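Local coordinates for protein BIFUNCTIONAL PROTEIN Proline utilization A (PutA) (PDB 5UX5) that probably oxidises proline to glutamate in two steps, pairing an FAD-dependent proline dehydrogenase with an NAD-dependent aldehyde dehydrogenase in one polypeptide, at residues T780-P791 / P803-W814; E691-I699 / A836-F845. All coordinates share one frame; numbering follows the deposited sequence.

How the contacts relate
Both contacts lie in the aldehyde dehydrogenase part of the chain, on the same side of its centre, with their own centres about 17 Å apart. Along the sequence, 691-699 comes first, then both segments of contact 1, then 836-845, so the whole antiparallel pair of contact 1 falls within the span that contact 2 brings together. Strand 824-830 ties them: it pairs with strand 804-807 of contact 1, and its residues M828 and A830 pack against helix 833-841 of contact 2. The two also touch directly, P811 CB lying 3.6 Å from W839 NE1. The side chains of S693 (contact 2) and W814 (contact 1) lie about 5 and 10 Å from the bound NAD.

Contact 1: residues T780-P791 / P803-W814; sequences TLETGESWLVKP and PGIRDNVRPGSW
R806 and W787 lie side by side and point the same way, a non-hydrogen-bonded pair on one face of a short antiparallel ladder. The arginine's CG rests 3.4 Å from W787 CZ3, and the ring and guanidinium planes stand 68° apart, so the two do not stack. The indole is clasped by its own segment, with K790 and P791 over one face and L781 over the other. Extended from CG to NE, the arginine carries its head past the indole to E785, where NH1 makes a salt bridge to OE1 at 3.1 Å. OE1 lies in the guanidinium plane, yet the carboxylate is turned 83° to it. That same oxygen takes the backbone N-H of E782 from above the carboxylate plane, 3.0 Å from E782 N to E785 OE1, which holds the type II turn 782-785 against the arginine. R806 NH2 gives a weak bond to T780 O and a further one to G777 O, just where helix 772-779 ends. E785 OE2 leans on V809, 3.5 Å from its CG2.

Across the sheet, L788 lays its branched end over D807, whose OD1 is held by H829, and L788 CD1 meets I805 CG2 at 4.1 Å. D807 N bonds S786 O at 2.9 Å, and the register then shifts by one: L788 N bonds I805 O at 2.8 Å and V789 N reaches the same oxygen weakly. With L788 and V789 both facing I805, this is a classic beta bulge in a two-stranded antiparallel ladder, joined through 804-807 to strand 824-830 of the aldehyde dehydrogenase fold.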
loop_
_atom_site.group_PDB
_atom_site.type_symbol
_atom_site.label_atom_id
_atom_site.label_comp_id
_atom_site.label_asym_id
_atom_site.label_seq_id
_atom_site.Cartn_x
_atom_site.Cartn_y
_atom_site.Cartn_z
ATOM N N THR A 780 28.262 -12.504 -2.485
ATOM C CA THR A 780 29.297 -12.254 -3.476
ATOM C C THR A 780 28.917 -11.062 -4.342
ATOM O O THR A 780 27.740 -10.867 -4.642
ATOM C CB THR A 780 29.516 -13.490 -4.375
ATOM O OG1 THR A 780 28.307 -13.754 -5.080
ATOM C CG2 THR A 780 29.900 -14.746 -3.584
ATOM N N LEU A 781 29.910 -10.247 -4.697
ATOM C CA LEU A 781 29.768 -9.102 -5.586
ATOM C C LEU A 781 30.277 -9.418 -6.992
ATOM O O LEU A 781 31.001 -10.390 -7.208
ATOM C CB LEU A 781 30.529 -7.907 -5.030
ATOM C CG LEU A 781 30.100 -7.472 -3.629
ATOM C CD1 LEU A 781 30.951 -8.095 -2.518
ATOM C CD2 LEU A 781 30.229 -5.991 -3.559
ATOM N N GLU A 782 29.851 -8.613 -7.965
ATOM C CA GLU A 782 30.481 -8.638 -9.276
ATOM C C GLU A 782 31.424 -7.446 -9.398
ATOM O O GLU A 782 31.402 -6.521 -8.589
ATOM C CB GLU A 782 29.452 -8.634 -10.415
ATOM C CG GLU A 782 28.339 -9.638 -10.220
ATOM C CD GLU A 782 28.683 -11.008 -10.748
ATOM O OE1 GLU A 782 29.131 -11.103 -11.906
ATOM O OE2 GLU A 782 28.484 -11.992 -9.999
ATOM N N THR A 783 32.224 -7.462 -10.459
ATOM C CA THR A 783 33.321 -6.517 -10.623
ATOM C C THR A 783 32.827 -5.079 -10.610
ATOM O O THR A 783 31.757 -4.763 -11.134
ATOM C CB THR A 783 34.065 -6.829 -11.928
ATOM O OG1 THR A 783 33.981 -8.235 -12.168
ATOM C CG2 THR A 783 35.544 -6.470 -11.830
ATOM N N GLY A 784 33.612 -4.208 -9.977
ATOM C CA GLY A 784 33.290 -2.801 -9.847
ATOM C C GLY A 784 32.236 -2.464 -8.820
ATOM O O GLY A 784 32.115 -1.284 -8.446
ATOM N N GLU A 785 31.524 -3.459 -8.293
ATOM C CA GLU A 785 30.423 -3.265 -7.358
ATOM C C GLU A 785 30.946 -3.194 -5.921
ATOM O O GLU A 785 32.073 -3.592 -5.621
ATOM C CB GLU A 785 29.408 -4.402 -7.518
ATOM C CG GLU A 785 28.862 -4.509 -8.966
ATOM C CD GLU A 785 27.821 -5.607 -9.166
ATOM O OE1 GLU A 785 27.775 -6.546 -8.334
ATOM O OE2 GLU A 785 27.031 -5.515 -10.147
ATOM N N SER A 786 30.123 -2.643 -5.035
ATOM C CA SER A 786 30.450 -2.592 -3.617
ATOM C C SER A 786 29.157 -2.741 -2.822
ATOM O O SER A 786 28.071 -2.458 -3.327
ATOM C CB SER A 786 31.190 -1.298 -3.258
ATOM O OG SER A 786 30.585 -0.203 -3.923
ATOM N N TRP A 787 29.280 -3.223 -1.581
ATOM C CA TRP A 787 28.147 -3.261 -0.661
ATOM C C TRP A 787 28.028 -1.909 0.032
ATOM O O TRP A 787 28.930 -1.518 0.777
ATOM C CB TRP A 787 28.300 -4.351 0.401
ATOM C CG TRP A 787 28.071 -5.760 -0.033
ATOM C CD1 TRP A 787 28.965 -6.784 0.028
ATOM C CD2 TRP A 787 26.860 -6.323 -0.567
ATOM N NE1 TRP A 787 28.399 -7.949 -0.451
ATOM C CE2 TRP A 787 27.110 -7.694 -0.821
ATOM C CE3 TRP A 787 25.595 -5.801 -0.867
ATOM C CZ2 TRP A 787 26.148 -8.544 -1.353
ATOM C CZ3 TRP A 787 24.632 -6.651 -1.404
ATOM C CH2 TRP A 787 24.914 -8.004 -1.645
ATOM N N LEU A 788 26.916 -1.202 -0.209
ATOM C CA LEU A 788 26.558 -0.062 0.637
ATOM C C LEU A 788 26.021 -0.541 1.976
ATOM O O LEU A 788 26.219 0.111 3.008
ATOM C CB LEU A 788 25.510 0.820 -0.045
ATOM C CG LEU A 788 25.937 1.563 -1.299
ATOM C CD1 LEU A 788 24.779 2.404 -1.792
ATOM C CD2 LEU A 788 27.169 2.396 -1.005
ATOM N N VAL A 789 25.286 -1.646 1.962
ATOM C CA VAL A 789 24.881 -2.368 3.159
ATOM C C VAL A 789 25.056 -3.839 2.805
ATOM O O VAL A 789 24.509 -4.290 1.793
ATOM C CB VAL A 789 23.420 -2.066 3.563
ATOM C CG1 VAL A 789 23.001 -2.910 4.746
ATOM C CG2 VAL A 789 23.206 -0.577 3.844
ATOM N N LYS A 790 25.867 -4.600 3.620
ATOM C CA LYS A 790 26.162 -6.002 3.282
ATOM C C LYS A 790 25.263 -6.933 4.089
ATOM O O LYS A 790 25.190 -6.809 5.312
ATOM C CB LYS A 790 27.636 -6.339 3.538
ATOM C CG LYS A 790 28.065 -7.790 3.174
ATOM C CD LYS A 790 29.529 -8.077 3.535
ATOM C CE LYS A 790 29.772 -9.568 3.864
ATOM N NZ LYS A 790 30.367 -10.426 2.766
ATOM N N PRO A 791 24.580 -7.877 3.454
ATOM C CA PRO A 791 23.673 -8.757 4.198
ATOM C C PRO A 791 24.449 -9.560 5.218
ATOM O O PRO A 791 25.612 -9.879 5.006
ATOM C CB PRO A 791 23.094 -9.672 3.118
ATOM C CG PRO A 791 23.489 -9.048 1.811
ATOM C CD PRO A 791 24.719 -8.277 2.043
ATOM N N PRO A 803 19.178 -7.213 5.328
ATOM C CA PRO A 803 19.134 -6.789 3.921
ATOM C C PRO A 803 20.469 -6.234 3.473
ATOM O O PRO A 803 21.268 -5.760 4.283
ATOM C CB PRO A 803 18.077 -5.686 3.911
ATOM C CG PRO A 803 18.101 -5.130 5.336
ATOM C CD PRO A 803 18.476 -6.270 6.233
ATOM N N GLY A 804 20.678 -6.231 2.150
ATOM C CA GLY A 804 21.875 -5.660 1.574
ATOM C C GLY A 804 21.564 -4.772 0.383
ATOM O O GLY A 804 20.499 -4.849 -0.196
ATOM N N ILE A 805 22.516 -3.917 0.028
ATOM C CA ILE A 805 22.379 -3.020 -1.120
ATOM C C ILE A 805 23.708 -3.005 -1.892
ATOM O O ILE A 805 24.738 -2.577 -1.352
ATOM C CB ILE A 805 21.981 -1.597 -0.692
ATOM C CG1 ILE A 805 20.646 -1.612 0.042
ATOM C CG2 ILE A 805 21.978 -0.631 -1.866
ATOM C CD1 ILE A 805 20.302 -0.296 0.619
ATOM N N ARG A 806 23.688 -3.509 -3.137
ATOM C CA ARG A 806 24.794 -3.364 -4.087
ATOM C C ARG A 806 24.728 -2.038 -4.824
ATOM O O ARG A 806 23.653 -1.613 -5.272
ATOM C CB ARG A 806 24.743 -4.431 -5.161
ATOM C CG ARG A 806 24.709 -5.779 -4.678
ATOM C CD ARG A 806 24.559 -6.686 -5.851
ATOM N NE ARG A 806 24.565 -8.031 -5.323
ATOM C CZ ARG A 806 25.403 -8.972 -5.702
ATOM N NH1 ARG A 806 26.292 -8.716 -6.657
ATOM N NH2 ARG A 806 25.330 -10.165 -5.127
ATOM N N ASP A 807 25.894 -1.439 -5.031
ATOM C CA ASP A 807 26.064 -0.215 -5.800
ATOM C C ASP A 807 26.828 -0.509 -7.098
ATOM O O ASP A 807 27.663 -1.424 -7.164
ATOM C CB ASP A 807 26.790 0.822 -4.920
ATOM C CG ASP A 807 26.610 2.251 -5.382
ATOM O OD1 ASP A 807 25.788 2.515 -6.284
ATOM O OD2 ASP A 807 27.265 3.130 -4.774
ATOM N N ASN A 808 26.544 0.290 -8.133
ATOM C CA ASN A 808 27.237 0.212 -9.425
ATOM C C ASN A 808 26.948 -1.105 -10.159
ATOM O O ASN A 808 27.820 -1.671 -10.823
ATOM C CB ASN A 808 28.739 0.430 -9.236
ATOM C CG ASN A 808 29.056 1.823 -8.729
ATOM O OD1 ASN A 808 28.517 2.816 -9.221
ATOM N ND2 ASN A 808 29.882 1.900 -7.697
ATOM N N VAL A 809 25.720 -1.599 -10.033
ATOM C CA VAL A 809 25.291 -2.768 -10.796
ATOM C C VAL A 809 25.202 -2.372 -12.264
ATOM O O VAL A 809 24.470 -1.444 -12.626
ATOM C CB VAL A 809 23.948 -3.294 -10.268
ATOM C CG1 VAL A 809 23.338 -4.271 -11.231
ATOM C CG2 VAL A 809 24.144 -3.958 -8.925
ATOM N N ARG A 810 25.991 -3.095 -13.157
ATOM C CA ARG A 810 26.069 -2.587 -14.521
ATOM C C ARG A 810 25.114 -3.342 -15.443
ATOM O O ARG A 810 24.783 -4.501 -15.177
ATOM C CB ARG A 810 27.504 -2.704 -15.045
ATOM C CG ARG A 810 28.538 -1.800 -14.362
ATOM C CD ARG A 810 28.234 -0.318 -14.588
ATOM N NE ARG A 810 28.031 0.022 -16.001
ATOM C CZ ARG A 810 27.788 1.255 -16.450
ATOM N NH1 ARG A 810 27.718 2.276 -15.595
ATOM N NH2 ARG A 810 27.622 1.472 -17.752
ATOM N N PRO A 811 24.672 -2.733 -16.553
ATOM C CA PRO A 811 23.733 -3.419 -17.460
ATOM C C PRO A 811 24.339 -4.669 -18.082
ATOM O O PRO A 811 25.404 -4.626 -18.700
ATOM C CB PRO A 811 23.450 -2.361 -18.534
ATOM C CG PRO A 811 24.662 -1.495 -18.532
ATOM C CD PRO A 811 25.058 -1.409 -17.077
ATOM N N GLY A 812 23.620 -5.783 -17.966
ATOM C CA GLY A 812 24.091 -7.042 -18.483
ATOM C C GLY A 812 24.926 -7.829 -17.510
ATOM O O GLY A 812 25.272 -8.983 -17.806
ATOM N N SER A 813 25.266 -7.235 -16.362
ATOM C CA SER A 813 25.892 -7.955 -15.269
ATOM C C SER A 813 24.950 -9.030 -14.733
ATOM O O SER A 813 23.748 -9.043 -15.012
ATOM C CB SER A 813 26.269 -6.994 -14.138
ATOM O OG SER A 813 25.285 -6.959 -13.108
ATOM N N TRP A 814 25.508 -9.917 -13.904
ATOM C CA TRP A 814 24.723 -11.038 -13.399
ATOM C C TRP A 814 23.522 -10.558 -12.579
ATOM O O TRP A 814 22.401 -11.049 -12.764
ATOM C CB TRP A 814 25.601 -11.992 -12.590
ATOM C CG TRP A 814 24.799 -13.150 -12.054
ATOM C CD1 TRP A 814 24.436 -14.288 -12.730
ATOM C CD2 TRP A 814 24.242 -13.277 -10.730
ATOM N NE1 TRP A 814 23.697 -15.112 -11.908
ATOM C CE2 TRP A 814 23.562 -14.515 -10.679
ATOM C CE3 TRP A 814 24.261 -12.468 -9.587
ATOM C CZ2 TRP A 814 22.905 -14.957 -9.526
ATOM C CZ3 TRP A 814 23.610 -12.907 -8.446
ATOM C CH2 TRP A 814 22.941 -14.140 -8.423
#

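Contact 2: residues E691-I699 / A836-F845; sequences ETSGKNAII and AIEWQNSTGF
Strand 696-699 and helix 836-841 run nearly antiparallel, 166° between their directions, with axes 8.9 Å apart at closest approach; beyond the helix the chain returns so that F845 comes beside G694. A697 and I699 send their side chains toward the helix. I699 lays its CD1 against A836 and I837, 3.8 Å from A836 CB, and W862 of helix 856-865 also touches I699. Q840 leaves the helix with CG anti to its backbone N (chi1 -176°) and stays extended, so that its amide arrives between the two strand residues. There NE2 sits 3.0 Å from A697 O, and the OE1 end turns toward I699 and accepts a hydrogen bond from W862 NE1. The side chains of Q840 and I699 cross at a slant, and Q840 CG lies 4.1 Å from A697 CB.

K695 meets the turn after the helix. Its CB is 3.8 Å from T843 CB, the two side chains crossing at about a right angle, and 3.6 Å from F845 CD1. The lysine then bends at chi2 (62°) and carries NZ away to S729 OG and H818 O. F845 lays its ring along the backbone of 693-695: CD2 is 3.6 Å from S693 O, and T692 O lies near the ring plane at its edge.

This is helix-on-sheet packing of an alpha/beta domain, strand 696-700 pairing in parallel with 845-852. In this aldehyde dehydrogenase module it adjoins the dinucleotide site, since S693, its OG hydrogen-bonded to E819, has its side chain about 5 Å from the bound NAD.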
loop_
_atom_site.group_PDB
_atom_site.type_symbol
_atom_site.label_atom_id
_atom_site.label_comp_id
_atom_site.label_asym_id
_atom_site.label_seq_id
_atom_site.Cartn_x
_atom_site.Cartn_y
_atom_site.Cartn_z
ATOM N N GLU A 691 2.372 -17.519 -14.042
ATOM C CA GLU A 691 3.039 -16.308 -13.585
ATOM C C GLU A 691 4.369 -16.754 -12.980
ATOM O O GLU A 691 4.393 -17.645 -12.126
ATOM C CB GLU A 691 2.150 -15.555 -12.592
ATOM N N THR A 692 5.480 -16.209 -13.482
ATOM C CA THR A 692 6.810 -16.811 -13.283
ATOM C C THR A 692 7.884 -15.769 -12.958
ATOM O O THR A 692 8.911 -15.682 -13.628
ATOM C CB THR A 692 7.261 -17.608 -14.517
ATOM O OG1 THR A 692 7.338 -16.750 -15.667
ATOM C CG2 THR A 692 6.320 -18.757 -14.827
ATOM N N SER A 693 7.656 -14.979 -11.907
ATOM C CA SER A 693 8.674 -14.113 -11.302
ATOM C C SER A 693 9.071 -12.945 -12.210
ATOM O O SER A 693 8.667 -12.887 -13.375
ATOM C CB SER A 693 9.906 -14.943 -10.909
ATOM O OG SER A 693 10.892 -14.165 -10.250
ATOM N N GLY A 694 9.869 -12.016 -11.690
ATOM C CA GLY A 694 10.256 -10.830 -12.426
ATOM C C GLY A 694 11.505 -10.227 -11.826
ATOM O O GLY A 694 11.913 -10.566 -10.711
ATOM N N LYS A 695 12.142 -9.365 -12.615
ATOM C CA LYS A 695 13.350 -8.618 -12.255
ATOM C C LYS A 695 12.998 -7.139 -12.413
ATOM O O LYS A 695 13.239 -6.529 -13.458
ATOM C CB LYS A 695 14.563 -9.018 -13.143
ATOM C CG LYS A 695 15.917 -8.477 -12.614
ATOM C CD LYS A 695 16.201 -9.053 -11.237
ATOM C CE LYS A 695 17.418 -8.448 -10.571
ATOM N NZ LYS A 695 17.689 -9.170 -9.290
ATOM N N ASN A 696 12.502 -6.546 -11.345
ATOM C CA ASN A 696 11.754 -5.303 -11.413
ATOM C C ASN A 696 12.581 -4.148 -10.870
ATOM O O ASN A 696 13.321 -4.308 -9.896
ATOM C CB ASN A 696 10.467 -5.453 -10.616
ATOM C CG ASN A 696 9.742 -6.713 -10.972
ATOM O OD1 ASN A 696 9.334 -6.889 -12.117
ATOM N ND2 ASN A 696 9.606 -7.623 -10.008
ATOM N N ALA A 697 12.441 -2.988 -11.499
ATOM C CA ALA A 697 13.226 -1.817 -11.172
ATOM C C ALA A 697 12.303 -0.652 -10.881
ATOM O O ALA A 697 11.155 -0.623 -11.344
ATOM C CB ALA A 697 14.173 -1.444 -12.308
ATOM N N ILE A 698 12.806 0.294 -10.083
ATOM C CA ILE A 698 12.182 1.605 -9.910
ATOM C C ILE A 698 13.186 2.651 -10.355
ATOM O O ILE A 698 14.302 2.713 -9.819
ATOM C CB ILE A 698 11.727 1.855 -8.462
ATOM C CG1 ILE A 698 10.574 0.941 -8.086
ATOM C CG2 ILE A 698 11.399 3.341 -8.185
ATOM C CD1 ILE A 698 10.161 1.173 -6.638
ATOM N N ILE A 699 12.793 3.473 -11.323
ATOM C CA ILE A 699 13.622 4.588 -11.779
ATOM C C ILE A 699 13.346 5.826 -10.920
ATOM O O ILE A 699 12.186 6.188 -10.673
ATOM C CB ILE A 699 13.372 4.882 -13.266
ATOM C CG1 ILE A 699 13.704 3.655 -14.116
ATOM C CG2 ILE A 699 14.155 6.092 -13.694
ATOM C CD1 ILE A 699 13.492 3.882 -15.595
ATOM N N ALA A 836 18.051 4.762 -18.685
ATOM C CA ALA A 836 17.465 4.012 -17.576
ATOM C C ALA A 836 16.288 3.174 -18.044
ATOM O O ALA A 836 16.120 2.030 -17.600
ATOM C CB ALA A 836 17.014 4.957 -16.466
ATOM N N ILE A 837 15.484 3.707 -18.977
ATOM C CA ILE A 837 14.375 2.922 -19.513
ATOM C C ILE A 837 14.895 1.759 -20.341
ATOM O O ILE A 837 14.318 0.671 -20.316
ATOM C CB ILE A 837 13.406 3.789 -20.328
ATOM C CG1 ILE A 837 12.726 4.820 -19.442
ATOM C CG2 ILE A 837 12.325 2.917 -20.897
ATOM C CD1 ILE A 837 11.921 5.803 -20.211
ATOM N N GLU A 838 15.972 1.969 -21.110
ATOM C CA GLU A 838 16.586 0.841 -21.803
ATOM C C GLU A 838 16.986 -0.239 -20.815
ATOM O O GLU A 838 16.744 -1.429 -21.052
ATOM C CB GLU A 838 17.818 1.281 -22.585
ATOM C CG GLU A 838 17.607 1.841 -23.976
ATOM C CD GLU A 838 18.939 2.297 -24.564
ATOM O OE1 GLU A 838 19.050 3.460 -25.026
ATOM O OE2 GLU A 838 19.895 1.488 -24.524
ATOM N N TRP A 839 17.584 0.159 -19.684
ATOM C CA TRP A 839 18.055 -0.824 -18.716
ATOM C C TRP A 839 16.897 -1.556 -18.055
ATOM O O TRP A 839 16.968 -2.773 -17.852
ATOM C CB TRP A 839 18.949 -0.157 -17.678
ATOM C CG TRP A 839 20.264 0.309 -18.229
ATOM C CD1 TRP A 839 20.760 0.119 -19.496
ATOM C CD2 TRP A 839 21.248 1.054 -17.528
ATOM N NE1 TRP A 839 21.989 0.710 -19.621
ATOM C CE2 TRP A 839 22.315 1.289 -18.422
ATOM C CE3 TRP A 839 21.331 1.551 -16.221
ATOM C CZ2 TRP A 839 23.440 1.996 -18.053
ATOM C CZ3 TRP A 839 22.439 2.251 -15.854
ATOM C CH2 TRP A 839 23.489 2.471 -16.768
ATOM N N GLN A 840 15.832 -0.830 -17.692
ATOM C CA GLN A 840 14.657 -1.460 -17.088
ATOM C C GLN A 840 14.015 -2.489 -18.022
ATOM O O GLN A 840 13.419 -3.471 -17.559
ATOM C CB GLN A 840 13.646 -0.374 -16.704
ATOM C CG GLN A 840 12.390 -0.836 -15.963
ATOM C CD GLN A 840 11.651 0.329 -15.356
ATOM O OE1 GLN A 840 11.717 1.446 -15.865
ATOM N NE2 GLN A 840 10.951 0.085 -14.256
ATOM N N ASN A 841 14.159 -2.306 -19.333
ATOM C CA ASN A 841 13.491 -3.143 -20.319
ATOM C C ASN A 841 14.298 -4.365 -20.747
ATOM O O ASN A 841 13.751 -5.225 -21.449
ATOM C CB ASN A 841 13.140 -2.299 -21.548
ATOM C CG ASN A 841 11.983 -1.333 -21.272
ATOM O OD1 ASN A 841 11.142 -1.576 -20.397
ATOM N ND2 ASN A 841 11.937 -0.243 -22.019
ATOM N N SER A 842 15.568 -4.482 -20.328
ATOM C CA SER A 842 16.474 -5.537 -20.785
ATOM C C SER A 842 16.865 -6.539 -19.691
ATOM O O SER A 842 17.935 -7.143 -19.753
ATOM C CB SER A 842 17.730 -4.915 -21.380
ATOM O OG SER A 842 18.274 -3.944 -20.508
ATOM N N THR A 843 16.007 -6.738 -18.700
ATOM C CA THR A 843 16.208 -7.761 -17.682
ATOM C C THR A 843 15.841 -9.159 -18.172
ATOM O O THR A 843 16.225 -10.154 -17.533
ATOM C CB THR A 843 15.361 -7.408 -16.437
ATOM O OG1 THR A 843 14.009 -7.121 -16.847
ATOM C CG2 THR A 843 15.946 -6.222 -15.672
ATOM N N GLY A 844 15.093 -9.257 -19.279
ATOM C CA GLY A 844 14.506 -10.497 -19.695
ATOM C C GLY A 844 13.110 -10.686 -19.178
ATOM O O GLY A 844 12.375 -11.531 -19.699
ATOM N N PHE A 845 12.729 -9.914 -18.171
ATOM C CA PHE A 845 11.425 -9.995 -17.547
ATOM C C PHE A 845 10.614 -8.728 -17.829
ATOM O O PHE A 845 11.135 -7.710 -18.304
ATOM C CB PHE A 845 11.572 -10.227 -16.038
ATOM C CG PHE A 845 12.377 -11.437 -15.679
ATOM C CD1 PHE A 845 13.757 -11.410 -15.703
ATOM C CD2 PHE A 845 11.744 -12.612 -15.288
ATOM C CE1 PHE A 845 14.498 -12.541 -15.357
ATOM C CE2 PHE A 845 12.479 -13.746 -14.941
ATOM C CZ PHE A 845 13.856 -13.708 -14.973
#